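PDB 3I4G: SusD-like carbohydrate binding protein BF1063 from Bacteroides fragilis NCTC 9343, which probably binds carbohydrate at the bacterial outer membrane, like other SusD-type lipoproteins that capture glycans for uptake. Local coordinates for residues A[40-45]-A[267-272]; A[53-58]-A[278-283]; A[257-262]-A[377-382]. All coordinates share one frame; numbering follows the deposited sequence.

Interaction 1 of 3, residues A[40-45]-A[267-272]; sequences VEYNPS and PQHALS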
loop_
_atom_site.group_PDB
_atom_site.type_symbol
_atom_site.label_atom_id
_atom_site.label_comp_id
_atom_site.label_asym_id
_atom_site.label_seq_id
_atom_site.Cartn_x
_atom_site.Cartn_y
_atom_site.Cartn_z
ATOM N N VAL A 40 -10.473 -15.018 2.770
ATOM C CA VAL A 40 -11.205 -13.762 2.635
ATOM C C VAL A 40 -11.293 -13.043 3.955
ATOM O O VAL A 40 -11.566 -13.669 4.999
ATOM C CB VAL A 40 -12.595 -14.044 2.099
ATOM C CG1 VAL A 40 -13.491 -12.804 2.100
ATOM C CG2 VAL A 40 -12.483 -14.639 0.665
ATOM N N GLU A 41 -11.050 -11.740 3.919
ATOM C CA GLU A 41 -11.236 -10.891 5.106
ATOM C C GLU A 41 -12.083 -9.716 4.688
ATOM O O GLU A 41 -11.950 -9.192 3.593
ATOM C CB GLU A 41 -9.912 -10.457 5.698
ATOM C CG GLU A 41 -9.024 -9.667 4.790
ATOM C CD GLU A 41 -7.755 -9.177 5.419
ATOM O OE1 GLU A 41 -7.353 -9.684 6.494
ATOM O OE2 GLU A 41 -7.144 -8.235 4.866
ATOM N N TYR A 42 -12.946 -9.271 5.601
ATOM C CA TYR A 42 -13.887 -8.181 5.357
ATOM C C TYR A 42 -13.448 -6.890 5.994
ATOM O O TYR A 42 -14.145 -5.877 5.913
ATOM C CB TYR A 42 -15.280 -8.586 5.845
ATOM C CG TYR A 42 -15.778 -9.795 5.080
ATOM C CD1 TYR A 42 -16.231 -9.665 3.771
ATOM C CD2 TYR A 42 -15.709 -11.076 5.629
ATOM C CE1 TYR A 42 -16.665 -10.782 3.063
ATOM C CE2 TYR A 42 -16.132 -12.179 4.900
ATOM C CZ TYR A 42 -16.596 -12.002 3.628
ATOM O OH TYR A 42 -17.043 -13.108 2.881
ATOM N N ASN A 43 -12.233 -6.896 6.554
ATOM C CA ASN A 43 -11.624 -5.767 7.206
ATOM C C ASN A 43 -10.151 -6.097 7.358
ATOM O O ASN A 43 -9.754 -7.253 7.162
ATOM C CB ASN A 43 -12.311 -5.485 8.549
ATOM C CG ASN A 43 -12.581 -6.709 9.315
ATOM O OD1 ASN A 43 -11.660 -7.413 9.758
ATOM N ND2 ASN A 43 -13.878 -7.052 9.416
ATOM N N PRO A 44 -9.321 -5.113 7.707
ATOM C CA PRO A 44 -7.897 -5.409 7.850
ATOM C C PRO A 44 -7.587 -6.396 8.950
ATOM O O PRO A 44 -8.191 -6.317 10.005
ATOM C CB PRO A 44 -7.294 -4.043 8.213
ATOM C CG PRO A 44 -8.229 -3.054 7.605
ATOM C CD PRO A 44 -9.589 -3.675 7.854
ATOM N N SER A 45 -6.663 -7.310 8.708
ATOM C CA SER A 45 -6.106 -8.139 9.751
ATOM C C SER A 45 -4.693 -7.717 10.104
ATOM O O SER A 45 -4.131 -8.202 11.085
ATOM C CB SER A 45 -6.105 -9.619 9.367
ATOM O OG SER A 45 -5.319 -9.849 8.236
ATOM N N PRO A 267 -8.278 -12.620 -4.690
ATOM C CA PRO A 267 -9.020 -12.885 -5.935
ATOM C C PRO A 267 -10.544 -12.926 -5.762
ATOM O O PRO A 267 -11.282 -12.337 -6.558
ATOM C CB PRO A 267 -8.458 -14.227 -6.385
ATOM C CG PRO A 267 -7.089 -14.275 -5.748
ATOM C CD PRO A 267 -7.318 -13.694 -4.394
ATOM N N GLN A 268 -11.029 -13.629 -4.738
ATOM C CA GLN A 268 -12.466 -13.645 -4.513
ATOM C C GLN A 268 -12.994 -12.239 -4.376
ATOM O O GLN A 268 -14.099 -11.900 -4.855
ATOM C CB GLN A 268 -12.757 -14.436 -3.237
ATOM C CG GLN A 268 -14.240 -14.406 -2.821
ATOM C CD GLN A 268 -15.121 -15.168 -3.763
ATOM O OE1 GLN A 268 -15.328 -16.372 -3.573
ATOM N NE2 GLN A 268 -15.593 -14.508 -4.818
ATOM N N HIS A 269 -12.261 -11.404 -3.667
ATOM C CA HIS A 269 -12.725 -10.068 -3.418
ATOM C C HIS A 269 -12.595 -9.104 -4.566
ATOM O O HIS A 269 -13.475 -8.250 -4.717
ATOM C CB HIS A 269 -12.013 -9.424 -2.195
ATOM C CG HIS A 269 -12.941 -9.191 -1.046
ATOM N ND1 HIS A 269 -12.595 -9.452 0.262
ATOM C CD2 HIS A 269 -14.202 -8.701 -1.023
ATOM C CE1 HIS A 269 -13.631 -9.158 1.038
ATOM N NE2 HIS A 269 -14.617 -8.701 0.285
ATOM N N ALA A 270 -11.537 -9.231 -5.350
ATOM C CA ALA A 270 -11.185 -8.171 -6.311
ATOM C C ALA A 270 -11.213 -8.541 -7.788
ATOM O O ALA A 270 -11.025 -7.661 -8.617
ATOM C CB ALA A 270 -9.824 -7.572 -5.971
ATOM N N LEU A 271 -11.389 -9.821 -8.118
ATOM C CA LEU A 271 -11.696 -10.184 -9.489
ATOM C C LEU A 271 -13.118 -9.718 -9.805
ATOM O O LEU A 271 -13.932 -9.447 -8.909
ATOM C CB LEU A 271 -11.592 -11.702 -9.718
ATOM C CG LEU A 271 -10.183 -12.250 -9.606
ATOM C CD1 LEU A 271 -10.159 -13.798 -9.741
ATOM C CD2 LEU A 271 -9.187 -11.644 -10.643
ATOM N N SER A 272 -13.458 -9.652 -11.101
ATOM C CA SER A 272 -14.805 -9.296 -11.507
ATOM C C SER A 272 -15.657 -10.563 -11.634
ATOM O O SER A 272 -15.149 -11.698 -11.570
ATOM C CB SER A 272 -14.789 -8.473 -12.802
ATOM O OG SER A 272 -14.579 -9.293 -13.926
#
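His269 of the short helix 266-270 pushes its imidazole against three consecutive residues of the loop 40-45. Its CE1 does most of the touching. The carbonyl oxygen Glu41 O approaches the ring at the edge, near its plane, 3.1 Å from His269 CE1, a close C-H to oxygen approach, whereas His269 ND1 meets the same oxygen at too poor an angle to bond. The Tyr42 ring reaches the same imidazole edge, with Tyr42 CD1 3.8 Å from His269 CE1. The two ring planes stand at 80° in an oblique pairing. Val40 splits its two methyls between neighbours. CG1, anti to the backbone N (chi1 172°), lies 3.8 Å from His269 CE1, while Val40 CG2 rests against the aliphatic part of Gln268, 3.9 Å from Gln268 CG.

Both imidazole nitrogens are engaged beyond these residues: ND1 with Tyr50 OH, which also bonds Glu41 N and so ties the histidine to the loop backbone, and NE2 with a sulfonate oxygen of a bound HEPES molecule. Trp278 packs edge-to-face with His269, and Gln268 OE1 is hydrogen-bonded to Gln376 NE2. Within the loop, Ser45 OG donates to the syn lone pair of Glu41 OE1 at 2.7 Å, and Ser49 and His51 hold the other carboxylate oxygen. Here helix 266-270 packs on the 40-45 loop beside the HEPES, which probably comes from the crystallisation liquor but may mark a pocket.

Interaction 2 of 3, residues A[53-58]-A[278-283]; sequences MIMMEH and WSLVNP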
loop_
_atom_site.group_PDB
_atom_site.type_symbol
_atom_site.label_atom_id
_atom_site.label_comp_id
_atom_site.label_asym_id
_atom_site.label_seq_id
_atom_site.Cartn_x
_atom_site.Cartn_y
_atom_site.Cartn_z
HETATM N N MSE A 53 -3.660 -3.196 3.558
HETATM C CA MSE A 53 -2.697 -2.500 2.735
HETATM C C MSE A 53 -3.275 -2.087 1.383
HETATM O O MSE A 53 -3.605 -0.928 1.178
HETATM C CB MSE A 53 -1.446 -3.382 2.556
HETATM C CG MSE A 53 -0.299 -2.745 1.707
HETATM SE SE MSE A 53 1.326 -3.715 1.782
HETATM C CE MSE A 53 0.723 -5.223 0.670
ATOM N N ILE A 54 -3.462 -3.026 0.469
ATOM C CA ILE A 54 -3.923 -2.716 -0.900
ATOM C C ILE A 54 -5.198 -1.927 -0.890
ATOM O O ILE A 54 -5.310 -0.887 -1.566
ATOM C CB ILE A 54 -4.064 -4.017 -1.711
ATOM C CG1 ILE A 54 -2.695 -4.640 -1.937
ATOM C CG2 ILE A 54 -4.759 -3.772 -3.064
ATOM C CD1 ILE A 54 -2.769 -6.145 -2.315
HETATM N N MSE A 55 -6.159 -2.344 -0.068
HETATM C CA MSE A 55 -7.432 -1.643 -0.085
HETATM C C MSE A 55 -7.415 -0.298 0.597
HETATM O O MSE A 55 -8.407 0.429 0.448
HETATM C CB MSE A 55 -8.533 -2.528 0.475
HETATM C CG MSE A 55 -8.757 -3.764 -0.384
HETATM SE SE MSE A 55 -10.206 -4.874 0.244
HETATM C CE MSE A 55 -10.368 -6.000 -1.243
HETATM N N MSE A 56 -6.323 0.103 1.247
HETATM C CA MSE A 56 -6.215 1.489 1.657
HETATM C C MSE A 56 -6.260 2.395 0.441
HETATM O O MSE A 56 -6.494 3.588 0.587
HETATM C CB MSE A 56 -4.938 1.799 2.449
HETATM C CG MSE A 56 -4.949 1.278 3.819
HETATM SE SE MSE A 56 -3.587 2.130 4.920
HETATM C CE MSE A 56 -4.670 3.098 6.212
ATOM N N GLU A 57 -6.036 1.881 -0.766
ATOM C CA GLU A 57 -6.160 2.740 -1.934
ATOM C C GLU A 57 -7.584 3.288 -2.055
ATOM O O GLU A 57 -7.789 4.346 -2.655
ATOM C CB GLU A 57 -5.760 1.994 -3.220
ATOM C CG GLU A 57 -4.993 2.832 -4.181
ATOM C CD GLU A 57 -3.532 2.983 -3.863
ATOM O OE1 GLU A 57 -3.088 2.750 -2.731
ATOM O OE2 GLU A 57 -2.815 3.412 -4.743
ATOM N N HIS A 58 -8.552 2.587 -1.497
ATOM C CA HIS A 58 -9.938 3.069 -1.462
ATOM C C HIS A 58 -10.145 4.346 -0.678
ATOM O O HIS A 58 -11.193 4.996 -0.824
ATOM C CB HIS A 58 -10.896 2.014 -0.859
ATOM C CG HIS A 58 -10.878 0.705 -1.560
ATOM N ND1 HIS A 58 -11.577 -0.389 -1.096
ATOM C CD2 HIS A 58 -10.175 0.285 -2.637
ATOM C CE1 HIS A 58 -11.352 -1.414 -1.909
ATOM N NE2 HIS A 58 -10.489 -1.040 -2.838
ATOM N N TRP A 278 -15.922 -10.525 -6.600
ATOM C CA TRP A 278 -16.923 -9.599 -6.087
ATOM C C TRP A 278 -16.666 -8.123 -6.433
ATOM O O TRP A 278 -17.426 -7.249 -5.999
ATOM C CB TRP A 278 -17.047 -9.777 -4.569
ATOM C CG TRP A 278 -17.478 -11.163 -4.144
ATOM C CD1 TRP A 278 -18.247 -12.043 -4.860
ATOM C CD2 TRP A 278 -17.227 -11.774 -2.884
ATOM N NE1 TRP A 278 -18.471 -13.186 -4.113
ATOM C CE2 TRP A 278 -17.845 -13.051 -2.903
ATOM C CE3 TRP A 278 -16.499 -11.387 -1.754
ATOM C CZ2 TRP A 278 -17.785 -13.928 -1.802
ATOM C CZ3 TRP A 278 -16.450 -12.262 -0.672
ATOM C CH2 TRP A 278 -17.045 -13.514 -0.723
ATOM N N SER A 279 -15.600 -7.822 -7.174
ATOM C CA SER A 279 -15.326 -6.456 -7.659
ATOM C C SER A 279 -15.247 -5.430 -6.552
ATOM O O SER A 279 -15.726 -4.314 -6.696
ATOM C CB SER A 279 -16.374 -6.005 -8.696
ATOM O OG SER A 279 -16.455 -6.915 -9.793
ATOM N N LEU A 280 -14.615 -5.758 -5.433
ATOM C CA LEU A 280 -14.568 -4.778 -4.318
ATOM C C LEU A 280 -13.638 -3.599 -4.601
ATOM O O LEU A 280 -13.917 -2.492 -4.178
ATOM C CB LEU A 280 -14.184 -5.474 -3.012
ATOM C CG LEU A 280 -14.220 -4.584 -1.760
ATOM C CD1 LEU A 280 -15.568 -3.915 -1.583
ATOM C CD2 LEU A 280 -13.851 -5.348 -0.490
ATOM N N VAL A 281 -12.505 -3.850 -5.278
ATOM C CA VAL A 281 -11.455 -2.834 -5.568
ATOM C C VAL A 281 -11.715 -2.124 -6.885
ATOM O O VAL A 281 -11.708 -2.754 -7.918
ATOM C CB VAL A 281 -10.058 -3.482 -5.594
ATOM C CG1 VAL A 281 -9.006 -2.412 -5.847
ATOM C CG2 VAL A 281 -9.818 -4.228 -4.306
ATOM N N ASN A 282 -12.021 -0.811 -6.862
ATOM C CA ASN A 282 -12.427 -0.061 -8.060
ATOM C C ASN A 282 -11.583 1.203 -8.316
ATOM O O ASN A 282 -11.811 2.245 -7.690
ATOM C CB ASN A 282 -13.904 0.381 -7.906
ATOM C CG ASN A 282 -14.925 -0.735 -7.671
ATOM O OD1 ASN A 282 -16.046 -0.431 -7.286
ATOM N ND2 ASN A 282 -14.598 -1.998 -7.991
ATOM N N PRO A 283 -10.589 1.136 -9.213
ATOM C CA PRO A 283 -9.818 2.340 -9.545
ATOM C C PRO A 283 -10.700 3.465 -10.036
ATOM O O PRO A 283 -11.731 3.235 -10.635
ATOM C CB PRO A 283 -8.862 1.847 -10.641
ATOM C CG PRO A 283 -8.730 0.355 -10.386
ATOM C CD PRO A 283 -10.099 -0.056 -9.901
#
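A 3-10 turn that continues helix 50-54 packs here against the start of the short strand 281-283, deep in the protein, and Met55, a selenomethionine, meets Leu280 and Val281 across the interface. Its chain runs extended beyond CG (chi2 -177°), and the terminal methyl Met55 CE touches a branch of each, 3.6 Å from Leu280 CD2 and 3.6 Å from Val281 CG2. The selenium of Met55 itself lies 3.7 Å from Leu280 CD2, and the side chains of Met55 and Leu280 cross at about a right angle.

One turn further on, His58 brings its imidazole to the strand backbone. His58 NE2 comes within 3.4 Å of Val281 CA and 3.6 Å of Val281 CG2, with Val281 CB at the ring edge, in plane. This buried nitrogen has no polar partner in the model, whereas ND1 bonds Asp65 on strand 63-65, the antiparallel partner of 281-283 in a two-stranded sheet. The histidine thus links the 3-10 turn to both strands. Over one ring face sits its own segment's Met55 O, 3.1 Å above the His58 plane and offset toward the rim. On the other segment, Asn282 ND2 bonds both Ser279 O and Val281 O from above their carbonyl planes, tying the amide to its own segment, while Asn282 OD1 accepts from Arg357 N.

Interaction 3 of 3, residues A[257-262]-A[377-382]; sequences YLENYL and SANGLT. With EDO (1,2-ethanediol), chain C.
Tyr257 and Gly380 form an antiparallel, hydrogen-bonded pair, with Tyr257 N donating to Gly380 O at 2.8 Å and Gly380 N returning a bond to Tyr257 O at 3.0 Å. A CA-H contact from Asn379 to Tyr257 O adds to the second link. The Tyr257 ring turns its edge to strand 380-386: Gly380 O and Thr382 OG1 both lie in its plane, and glycine leaves the flank beside the Tyr257 CB and CD1 atoms to bare backbone. Water 1 joins the two hydroxyls, lying 2.6 Å from Tyr257 OH and 2.8 Å from Thr382 OG1.

Strands 254-257 and 380-386 make a two-stranded antiparallel sheet, and the first of them ends here in a type I beta turn, Leu258 to Tyr261, closed by the bond from Tyr261 N to Leu258 O. Asn379 reaches across to this turn. Its chi1 of -69° sets CG, and with it the amide group, beside its own backbone N. From there Asn379 OD1 accepts from Glu259 N at 2.8 Å, with an N-H...O angle of 162°. The donor is tilted 32° from the amide carbonyl plane. Asn379 OD1 also touches the Glu259 methylene CG at 3.4 Å, as the two side chains pass obliquely.

Two waters lie between the turn and Ser377. Water 2 sits between the carboxylate oxygen Glu259 OE1 and the carbonyl Ser377 O, and water 3 donates to Ser377 O and weakly to Glu259 O. Ser377 OG is held by Asp38. Just before the strand, Asn379 O accepts a 2.7 Å bond from O1 of a 1,2-ethanediol, probably a crystallisation additive, which also bonds Glu367 N.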
loop_
_atom_site.group_PDB
_atom_site.type_symbol
_atom_site.label_atom_id
_atom_site.label_comp_id
_atom_site.label_asym_id
_atom_site.label_seq_id
_atom_site.Cartn_x
_atom_site.Cartn_y
_atom_site.Cartn_z
ATOM N N TYR A 257 1.747 -15.534 0.052
ATOM C CA TYR A 257 0.621 -16.394 0.368
ATOM C C TYR A 257 0.789 -17.700 -0.389
ATOM O O TYR A 257 0.988 -17.697 -1.591
ATOM C CB TYR A 257 -0.665 -15.697 -0.029
ATOM C CG TYR A 257 -0.933 -14.397 0.672
ATOM C CD1 TYR A 257 -0.483 -13.201 0.167
ATOM C CD2 TYR A 257 -1.710 -14.361 1.824
ATOM C CE1 TYR A 257 -0.734 -12.005 0.807
ATOM C CE2 TYR A 257 -1.970 -13.181 2.482
ATOM C CZ TYR A 257 -1.484 -12.019 1.970
ATOM O OH TYR A 257 -1.782 -10.838 2.606
ATOM N N LEU A 258 0.695 -18.811 0.330
ATOM C CA LEU A 258 0.796 -20.167 -0.210
ATOM C C LEU A 258 -0.536 -20.828 -0.005
ATOM O O LEU A 258 -1.057 -20.899 1.122
ATOM C CB LEU A 258 1.899 -20.956 0.472
ATOM C CG LEU A 258 3.322 -20.418 0.339
ATOM C CD1 LEU A 258 4.259 -21.363 1.081
ATOM C CD2 LEU A 258 3.788 -20.274 -1.097
ATOM N N GLU A 259 -1.113 -21.338 -1.090
ATOM C CA GLU A 259 -2.461 -21.907 -1.044
ATOM C C GLU A 259 -2.601 -23.056 -0.065
ATOM O O GLU A 259 -3.689 -23.246 0.486
ATOM C CB GLU A 259 -2.922 -22.348 -2.447
ATOM C CG GLU A 259 -2.076 -23.420 -3.042
ATOM C CD GLU A 259 -2.505 -23.792 -4.450
ATOM O OE1 GLU A 259 -3.556 -23.326 -4.954
ATOM O OE2 GLU A 259 -1.778 -24.561 -5.098
ATOM N N ASN A 260 -1.538 -23.790 0.232
ATOM C CA ASN A 260 -1.682 -24.882 1.235
ATOM C C ASN A 260 -1.597 -24.417 2.714
ATOM O O ASN A 260 -1.722 -25.244 3.628
ATOM C CB ASN A 260 -0.666 -26.015 0.985
ATOM C CG ASN A 260 -0.807 -26.690 -0.375
ATOM O OD1 ASN A 260 -1.830 -26.549 -1.081
ATOM N ND2 ASN A 260 0.231 -27.503 -0.731
ATOM N N TYR A 261 -1.309 -23.136 2.939
ATOM C CA TYR A 261 -1.092 -22.541 4.258
ATOM C C TYR A 261 -2.104 -21.426 4.417
ATOM O O TYR A 261 -3.292 -21.720 4.559
ATOM C CB TYR A 261 0.359 -22.068 4.384
ATOM C CG TYR A 261 1.401 -23.170 4.287
ATOM C CD1 TYR A 261 1.739 -23.725 3.055
ATOM C CD2 TYR A 261 2.048 -23.610 5.380
ATOM C CE1 TYR A 261 2.684 -24.724 2.952
ATOM C CE2 TYR A 261 3.032 -24.615 5.303
ATOM C CZ TYR A 261 3.351 -25.154 4.077
ATOM O OH TYR A 261 4.337 -26.098 3.961
ATOM N N LEU A 262 -1.676 -20.185 4.373
ATOM C CA LEU A 262 -2.584 -19.053 4.472
ATOM C C LEU A 262 -2.699 -18.469 3.084
ATOM O O LEU A 262 -1.875 -17.694 2.653
ATOM C CB LEU A 262 -2.090 -18.026 5.494
ATOM C CG LEU A 262 -1.905 -18.519 6.935
ATOM C CD1 LEU A 262 -1.448 -17.309 7.808
ATOM C CD2 LEU A 262 -3.130 -19.190 7.489
ATOM N N SER A 377 -8.652 -18.856 -1.447
ATOM C CA SER A 377 -7.419 -19.259 -0.782
ATOM C C SER A 377 -6.404 -19.595 -1.863
ATOM O O SER A 377 -6.131 -20.755 -2.182
ATOM C CB SER A 377 -7.685 -20.446 0.122
ATOM O OG SER A 377 -6.524 -20.837 0.847
ATOM N N ALA A 378 -5.806 -18.540 -2.386
ATOM C CA ALA A 378 -4.915 -18.594 -3.539
ATOM C C ALA A 378 -3.489 -18.322 -3.162
ATOM O O ALA A 378 -3.177 -17.743 -2.117
ATOM C CB ALA A 378 -5.374 -17.536 -4.576
ATOM N N ASN A 379 -2.596 -18.717 -4.063
ATOM C CA ASN A 379 -1.245 -18.254 -3.988
ATOM C C ASN A 379 -1.248 -16.767 -4.289
ATOM O O ASN A 379 -2.064 -16.278 -5.069
ATOM C CB ASN A 379 -0.375 -18.956 -5.028
ATOM C CG ASN A 379 -0.165 -20.398 -4.744
ATOM O OD1 ASN A 379 0.033 -20.821 -3.608
ATOM N ND2 ASN A 379 -0.132 -21.178 -5.814
ATOM N N GLY A 380 -0.341 -16.021 -3.710
ATOM C CA GLY A 380 -0.245 -14.586 -3.964
ATOM C C GLY A 380 1.049 -14.022 -3.475
ATOM O O GLY A 380 1.732 -14.621 -2.642
ATOM N N LEU A 381 1.415 -12.845 -3.974
ATOM C CA LEU A 381 2.622 -12.163 -3.534
ATOM C C LEU A 381 2.357 -10.670 -3.592
ATOM O O LEU A 381 2.135 -10.114 -4.692
ATOM C CB LEU A 381 3.793 -12.592 -4.399
ATOM C CG LEU A 381 5.216 -12.185 -4.049
ATOM C CD1 LEU A 381 5.428 -10.668 -4.179
ATOM C CD2 LEU A 381 5.562 -12.660 -2.656
ATOM N N THR A 382 2.372 -10.020 -2.430
ATOM C CA THR A 382 2.095 -8.577 -2.354
ATOM C C THR A 382 3.292 -7.855 -1.758
ATOM O O THR A 382 3.537 -7.927 -0.530
ATOM C CB THR A 382 0.825 -8.289 -1.560
ATOM O OG1 THR A 382 1.000 -8.731 -0.215
ATOM C CG2 THR A 382 -0.360 -9.013 -2.181
HETATM C C1 EDO C . -3.784 -14.804 -7.282
HETATM O O1 EDO C . -3.474 -14.232 -5.991
HETATM C C2 EDO C . -2.545 -14.557 -8.132
HETATM O O2 EDO C . -2.930 -14.556 -9.491
HETATM O O HOH W 1 -1.245 -8.571 1.411
HETATM O O HOH W 2 -5.887 -21.934 -4.707
HETATM O O HOH W 3 -6.442 -23.396 -1.346
#

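How the interactions relate
The three contacts interlock along the chain: 40-45 and 53-58 come first, then 257-262, 267-272 and 278-283, and 377-382 last, so the segments of every pair alternate. Interactions 1 and 2 are close neighbours, their centres about 9 Å apart, because helix 266-270 leads into strand 281-283; Gln268 O and His269 O probably accept bonds from Trp278 N and Leu280 N. Interaction 3 lies about 13 Å from the centre of interaction 1, touching it through Pro267 and Ala378, and about 19 Å from that of interaction 2, which it meets where Met53 and Ile54 pack on Thr382. Interactions 1 and 2 bring early segments onto the 267-283 region, while interaction 3 joins two later ones.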